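Local coordinates for protein endoglucanase A (Clostridium cellulolyticum, PDB 1EDG) that hydrolyses internal beta-1,4-glucosidic bonds of cellulose, acting as a family 5 endoglucanase whose catalytic domain is a TIM barrel, at residues A[143-146]-A[147-151]; A[192-195]-A[196-199]; A[240-243]-A[244-247]. All coordinates share one frame; numbering follows the deposited sequence.

Contact 1 of 3, residues A[143-146]-A[147-151]; sequences KYIT and SVWAQ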
loop_
_atom_site.group_PDB
_atom_site.type_symbol
_atom_site.label_atom_id
_atom_site.label_comp_id
_atom_site.label_asym_id
_atom_site.label_seq_id
_atom_site.Cartn_x
_atom_site.Cartn_y
_atom_site.Cartn_z
ATOM N N LYS A 143 11.402 18.697 7.577
ATOM C CA LYS A 143 11.318 19.655 6.481
ATOM C C LYS A 143 10.837 18.972 5.209
ATOM O O LYS A 143 10.002 19.519 4.484
ATOM C CB LYS A 143 12.663 20.338 6.235
ATOM C CG LYS A 143 13.234 21.017 7.462
ATOM C CD LYS A 143 12.193 21.883 8.169
ATOM C CE LYS A 143 12.653 22.303 9.572
ATOM N NZ LYS A 143 12.839 21.156 10.525
ATOM N N TYR A 144 11.339 17.767 4.955
ATOM C CA TYR A 144 10.950 17.018 3.763
ATOM C C TYR A 144 9.453 16.682 3.768
ATOM O O TYR A 144 8.717 17.039 2.840
ATOM C CB TYR A 144 11.776 15.731 3.638
ATOM C CG TYR A 144 11.473 14.950 2.372
ATOM C CD1 TYR A 144 11.980 15.368 1.141
ATOM C CD2 TYR A 144 10.625 13.837 2.395
ATOM C CE1 TYR A 144 11.648 14.709 -0.040
ATOM C CE2 TYR A 144 10.285 13.168 1.215
ATOM C CZ TYR A 144 10.800 13.615 0.003
ATOM O OH TYR A 144 10.464 12.988 -1.174
ATOM N N ILE A 145 9.011 16.017 4.832
ATOM C CA ILE A 145 7.615 15.611 4.979
ATOM C C ILE A 145 6.638 16.790 4.916
ATOM O O ILE A 145 5.640 16.739 4.194
ATOM C CB ILE A 145 7.413 14.788 6.301
ATOM C CG1 ILE A 145 8.084 13.414 6.190
ATOM C CG2 ILE A 145 5.926 14.633 6.637
ATOM C CD1 ILE A 145 7.477 12.478 5.133
ATOM N N THR A 146 6.930 17.860 5.645
ATOM C CA THR A 146 6.051 19.021 5.653
ATOM C C THR A 146 6.024 19.791 4.324
ATOM O O THR A 146 4.956 20.223 3.876
ATOM C CB THR A 146 6.387 19.983 6.818
ATOM O OG1 THR A 146 7.747 20.423 6.705
ATOM C CG2 THR A 146 6.207 19.287 8.150
ATOM N N SER A 147 7.184 19.948 3.682
ATOM C CA SER A 147 7.258 20.673 2.408
ATOM C C SER A 147 6.545 19.922 1.287
ATOM O O SER A 147 5.736 20.487 0.552
ATOM C CB SER A 147 8.716 20.900 2.003
ATOM O OG SER A 147 9.417 21.626 2.997
ATOM N N VAL A 148 6.876 18.646 1.152
ATOM C CA VAL A 148 6.287 17.797 0.119
ATOM C C VAL A 148 4.773 17.662 0.298
ATOM O O VAL A 148 4.009 17.849 -0.657
ATOM C CB VAL A 148 6.981 16.407 0.088
ATOM C CG1 VAL A 148 6.193 15.427 -0.744
ATOM C CG2 VAL A 148 8.390 16.554 -0.479
ATOM N N TRP A 149 4.328 17.412 1.527
ATOM C CA TRP A 149 2.900 17.269 1.747
ATOM C C TRP A 149 2.108 18.556 1.618
ATOM O O TRP A 149 0.953 18.529 1.194
ATOM C CB TRP A 149 2.606 16.510 3.043
ATOM C CG TRP A 149 2.719 15.037 2.812
ATOM C CD1 TRP A 149 3.684 14.204 3.281
ATOM C CD2 TRP A 149 1.878 14.244 1.964
ATOM N NE1 TRP A 149 3.510 12.940 2.771
ATOM C CE2 TRP A 149 2.405 12.936 1.959
ATOM C CE3 TRP A 149 0.732 14.517 1.200
ATOM C CZ2 TRP A 149 1.829 11.898 1.214
ATOM C CZ3 TRP A 149 0.163 13.487 0.462
ATOM C CH2 TRP A 149 0.711 12.194 0.477
ATOM N N ALA A 150 2.732 19.693 1.911
ATOM C CA ALA A 150 2.039 20.971 1.764
ATOM C C ALA A 150 1.764 21.191 0.273
ATOM O O ALA A 150 0.701 21.676 -0.108
ATOM C CB ALA A 150 2.892 22.118 2.322
ATOM N N GLN A 151 2.723 20.806 -0.562
ATOM C CA GLN A 151 2.597 20.948 -2.007
ATOM C C GLN A 151 1.565 19.985 -2.599
ATOM O O GLN A 151 0.745 20.385 -3.435
ATOM C CB GLN A 151 3.952 20.736 -2.675
ATOM C CG GLN A 151 4.979 21.799 -2.333
ATOM C CD GLN A 151 6.331 21.472 -2.909
ATOM O OE1 GLN A 151 6.571 21.666 -4.101
ATOM N NE2 GLN A 151 7.215 20.945 -2.078
HETATM O O HOH W 1 8.505 23.345 5.080
#

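Contact 2 of 3, residues A[192-195]-A[196-199]; sequences SINC and INQL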
loop_
_atom_site.group_PDB
_atom_site.type_symbol
_atom_site.label_atom_id
_atom_site.label_comp_id
_atom_site.label_asym_id
_atom_site.label_seq_id
_atom_site.Cartn_x
_atom_site.Cartn_y
_atom_site.Cartn_z
ATOM N N SER A 192 13.648 5.014 16.337
ATOM C CA SER A 192 13.031 5.103 15.010
ATOM C C SER A 192 11.497 5.136 15.107
ATOM O O SER A 192 10.847 5.983 14.490
ATOM C CB SER A 192 13.498 3.927 14.143
ATOM O OG SER A 192 13.207 4.141 12.773
ATOM N N ILE A 193 10.928 4.251 15.922
ATOM C CA ILE A 193 9.482 4.180 16.123
ATOM C C ILE A 193 8.941 5.513 16.634
ATOM O O ILE A 193 7.894 5.990 16.182
ATOM C CB ILE A 193 9.129 3.044 17.115
ATOM C CG1 ILE A 193 9.362 1.683 16.450
ATOM C CG2 ILE A 193 7.688 3.182 17.621
ATOM C CD1 ILE A 193 9.196 0.492 17.383
ATOM N N ASN A 194 9.662 6.125 17.570
ATOM C CA ASN A 194 9.250 7.415 18.118
ATOM C C ASN A 194 9.326 8.484 17.029
ATOM O O ASN A 194 8.423 9.313 16.897
ATOM C CB ASN A 194 10.117 7.793 19.324
ATOM C CG ASN A 194 9.960 6.817 20.483
ATOM O OD1 ASN A 194 8.900 6.203 20.662
ATOM N ND2 ASN A 194 11.016 6.665 21.277
ATOM N N CYS A 195 10.384 8.436 16.222
ATOM C CA CYS A 195 10.554 9.384 15.127
ATOM C C CYS A 195 9.422 9.227 14.108
ATOM O O CYS A 195 8.932 10.215 13.560
ATOM C CB CYS A 195 11.906 9.180 14.441
ATOM S SG CYS A 195 13.331 9.802 15.378
ATOM N N ILE A 196 9.016 7.983 13.856
ATOM C CA ILE A 196 7.935 7.704 12.914
ATOM C C ILE A 196 6.623 8.272 13.463
ATOM O O ILE A 196 5.831 8.855 12.716
ATOM C CB ILE A 196 7.835 6.186 12.615
ATOM C CG1 ILE A 196 9.069 5.745 11.809
ATOM C CG2 ILE A 196 6.533 5.861 11.872
ATOM C CD1 ILE A 196 9.208 4.250 11.636
ATOM N N ASN A 197 6.416 8.165 14.775
ATOM C CA ASN A 197 5.214 8.720 15.398
ATOM C C ASN A 197 5.185 10.235 15.158
ATOM O O ASN A 197 4.142 10.802 14.812
ATOM C CB ASN A 197 5.184 8.435 16.913
ATOM C CG ASN A 197 4.841 6.987 17.240
ATOM O OD1 ASN A 197 4.177 6.297 16.462
ATOM N ND2 ASN A 197 5.278 6.525 18.407
ATOM N N GLN A 198 6.345 10.879 15.305
ATOM C CA GLN A 198 6.462 12.322 15.099
ATOM C C GLN A 198 6.221 12.717 13.639
ATOM O O GLN A 198 5.487 13.667 13.361
ATOM C CB GLN A 198 7.837 12.822 15.566
ATOM C CG GLN A 198 8.081 12.663 17.080
ATOM C CD GLN A 198 9.496 13.061 17.513
ATOM O OE1 GLN A 198 10.248 12.245 18.060
ATOM N NE2 GLN A 198 9.859 14.317 17.274
ATOM N N LEU A 199 6.816 11.975 12.709
ATOM C CA LEU A 199 6.639 12.266 11.288
ATOM C C LEU A 199 5.190 12.075 10.827
ATOM O O LEU A 199 4.681 12.864 10.026
ATOM C CB LEU A 199 7.623 11.451 10.446
ATOM C CG LEU A 199 9.094 11.838 10.668
ATOM C CD1 LEU A 199 10.010 10.866 9.936
ATOM C CD2 LEU A 199 9.348 13.275 10.230
HETATM O O HOH W 2 5.669 4.331 14.976
HETATM O O HOH W 3 6.540 8.393 20.251
#

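Contact 3 of 3, residues A[240-243]-A[244-247]; sequences NDIS and GNNN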
loop_
_atom_site.group_PDB
_atom_site.type_symbol
_atom_site.label_atom_id
_atom_site.label_comp_id
_atom_site.label_asym_id
_atom_site.label_seq_id
_atom_site.Cartn_x
_atom_site.Cartn_y
_atom_site.Cartn_z
ATOM N N ASN A 240 -2.733 12.756 16.474
ATOM C CA ASN A 240 -3.819 13.581 16.984
ATOM C C ASN A 240 -4.372 14.331 15.772
ATOM O O ASN A 240 -3.616 14.971 15.039
ATOM C CB ASN A 240 -3.277 14.588 18.011
ATOM C CG ASN A 240 -4.360 15.495 18.570
ATOM O OD1 ASN A 240 -4.475 16.662 18.186
ATOM N ND2 ASN A 240 -5.160 14.962 19.485
ATOM N N ASP A 241 -5.677 14.239 15.546
ATOM C CA ASP A 241 -6.307 14.907 14.411
ATOM C C ASP A 241 -7.013 16.174 14.901
ATOM O O ASP A 241 -7.221 16.345 16.106
ATOM C CB ASP A 241 -7.314 13.950 13.747
ATOM C CG ASP A 241 -7.589 14.285 12.284
ATOM O OD1 ASP A 241 -7.097 15.315 11.780
ATOM O OD2 ASP A 241 -8.314 13.510 11.626
ATOM N N ILE A 242 -7.355 17.073 13.983
ATOM C CA ILE A 242 -8.046 18.303 14.362
ATOM C C ILE A 242 -9.397 18.007 14.993
ATOM O O ILE A 242 -10.050 17.009 14.666
ATOM C CB ILE A 242 -8.300 19.246 13.165
ATOM C CG1 ILE A 242 -9.055 18.511 12.054
ATOM C CG2 ILE A 242 -7.000 19.851 12.687
ATOM C CD1 ILE A 242 -9.455 19.394 10.903
ATOM N N SER A 243 -9.818 18.890 15.888
ATOM C CA SER A 243 -11.101 18.751 16.562
ATOM C C SER A 243 -12.184 18.801 15.486
ATOM O O SER A 243 -12.022 19.477 14.468
ATOM C CB SER A 243 -11.286 19.907 17.547
ATOM O OG SER A 243 -10.066 20.188 18.223
ATOM N N GLY A 244 -13.266 18.064 15.681
ATOM C CA GLY A 244 -14.319 18.079 14.686
ATOM C C GLY A 244 -14.229 16.864 13.792
ATOM O O GLY A 244 -15.229 16.443 13.209
ATOM N N ASN A 245 -13.019 16.336 13.627
ATOM C CA ASN A 245 -12.828 15.136 12.822
ATOM C C ASN A 245 -12.979 13.964 13.770
ATOM O O ASN A 245 -12.599 14.047 14.943
ATOM C CB ASN A 245 -11.425 15.090 12.202
ATOM C CG ASN A 245 -11.384 15.632 10.786
ATOM O OD1 ASN A 245 -12.395 16.084 10.242
ATOM N ND2 ASN A 245 -10.212 15.571 10.174
ATOM N N ASN A 246 -13.527 12.871 13.265
ATOM C CA ASN A 246 -13.695 11.687 14.078
ATOM C C ASN A 246 -13.384 10.454 13.250
ATOM O O ASN A 246 -13.978 10.246 12.190
ATOM C CB ASN A 246 -15.122 11.613 14.630
ATOM C CG ASN A 246 -15.342 10.399 15.514
ATOM O OD1 ASN A 246 -14.580 10.146 16.449
ATOM N ND2 ASN A 246 -16.381 9.630 15.214
ATOM N N ASN A 247 -12.378 9.703 13.691
ATOM C CA ASN A 247 -11.984 8.453 13.044
ATOM C C ASN A 247 -11.626 8.607 11.560
ATOM O O ASN A 247 -12.105 7.841 10.720
ATOM C CB ASN A 247 -13.128 7.434 13.217
ATOM C CG ASN A 247 -12.675 6.000 13.065
ATOM O OD1 ASN A 247 -11.546 5.652 13.391
ATOM N ND2 ASN A 247 -13.585 5.143 12.611
HETATM O O HOH W 4 -10.090 14.782 16.619
#

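Contact 1 of 3, residues A[143-146]-A[147-151]
Y144 and V148 meet one turn apart on helix 138-155, an outer helix of the TIM barrel that follows strand 116-120 and leads to strand 163-166. The side chain of Y144 reaches along the helix because its CG lies anti to the backbone N (chi1 -177°). From CB the chain runs into the ring, and the approach begins at CD1. CD1, CE1, CZ and OH lie beneath CG2 of V148, with CE1 3.8 Å from this methyl. The methyl sits over one face of the ring, offset toward the rim. CG2 of V148 is 3.9 Å from the centroid of the Y144 ring, a CH-pi contact. At the tip, Y144 OH leaves the pair and hydrogen-bonds to D124. Y93 meets the Y144 ring edge-to-face.

I145 and W149 lie side by side and point the same way. CG2 of I145 is 4.1 Å from W149 CD1. The carbonyl O of I145 takes the backbone N-H of W149 and also sits at the edge of the indole. W149 NE1 is bound by G167 O, and its ring meets F165 and F203, so the indole lies between helix 138-155, strand 163-166 and helix 187-209.

On the partly exposed side, K143 O is gripped twice by one residue. S147 N lies 3.0 Å from K143 O, in the usual helical bond. S147 OG donates to the same K143 O at 2.6 Å, from the opposite face of the carbonyl plane. The hydroxyl also receives a bond from water 1, with water O to S147 OG at 2.9 Å.

Contact 2 of 3, residues A[192-195]-A[196-199]
Helix 187-209 is an outer helix of the beta/alpha barrel, between strands 163-166 and 219-222, and residues 192-199 form two of its turns. Four consecutive backbone bonds join the residues i to i+4. The shortest runs from I196 N to S192 O, 2.8 Å.

On one face I193 and N197 lie side by side and point the same way. CG2 of I193 is 4.2 Å from ND2 of N197. With chi1 at -75°, CG of N197 stands beside its own backbone N, and the amide is set back over the preceding turn, its CG 3.4 Å from I193 O. Water 2 bridges the two residues. It donates to I193 O and to N197 OD1, the latter at 2.9 Å. Water 3 does similar work one residue along. It accepts from N197 ND2 and donates to N194 OD1, 3.2 Å away. The amide is also held from outside the helix, by Y235 O on ND2 and by the backbone N of R237 on OD1.

On another side, CG1 of I196 rests 3.2 Å from S192 O, and its CD1 approaches S192 OG. That hydroxyl is hydrogen-bonded to P133 O. C195 and L199 pack on M138 of helix 138-155.

Y235 O needs a donor and the R237 N-H an acceptor, so these two set which end of the N197 amide is nitrogen and which is oxygen. The waters add to its hold. The same two bonds tie the helix to the chain at 235-237.

Contact 3 of 3, residues A[240-243]-A[244-247]
D241 and N245 are joined by a hydrogen bond from N245 ND2 to D241 OD2, 3.2 Å long and fairly straight, with an N-H...O angle of 152°. The amide approaches from above the carboxylate plane, and the two planes are 67° apart. ND2 of N245 has a further partner in A215 O. OD2 of D241 also forms a salt bridge with R208 of helix 187-209. The nearby positive charge probably favours the ionised form of D241. The other oxygen of D241, OD1, accepts the backbone N-H of I242 at 2.8 Å, which helps to fix the rotation of the carboxylate.

The second bond across the contact is in the backbone. N245 N donates to I242 O at 3.2 Å. Water 4 lies close to I242 O and N245 O.

Packing is light. CG1 of I242 comes 3.7 Å from ND2 of N245, and the two side chains pass at a slant. The CG1 branch is there because it stands between the backbone N and the carbonyl carbon (chi1 55°). R208 touches both I242 and N245.

G244 has a positive phi, and a CB there would be jammed against S243 O. The backbone angles of S243 and G244, closed by the N245 N to I242 O bond, make a type II beta turn from I242 to N245, with glycine at its third position. It lies on the protein surface, in the loop leading to barrel strand 249-254.

The three contacts follow one another along the chain of a single TIM-barrel domain. Contacts 1 and 2 belong to successive outer helices, 138-155 and 187-209. Their centres are 16 Å apart, and they touch where I145 CG2 packs 4.0 Å from L199 O. Contact 3 is a surface turn further on. Its centre lies about 20 Å from that of contact 2, with nearest atoms about 7 Å apart, and about 21 Å from that of contact 1. Helix 187-209 still relates all three: F203 meets contact 1, and R208 pairs with D241 in contact 3. All three lie in the outer layer of the barrel, contact 3 in a loop before strand 249-254.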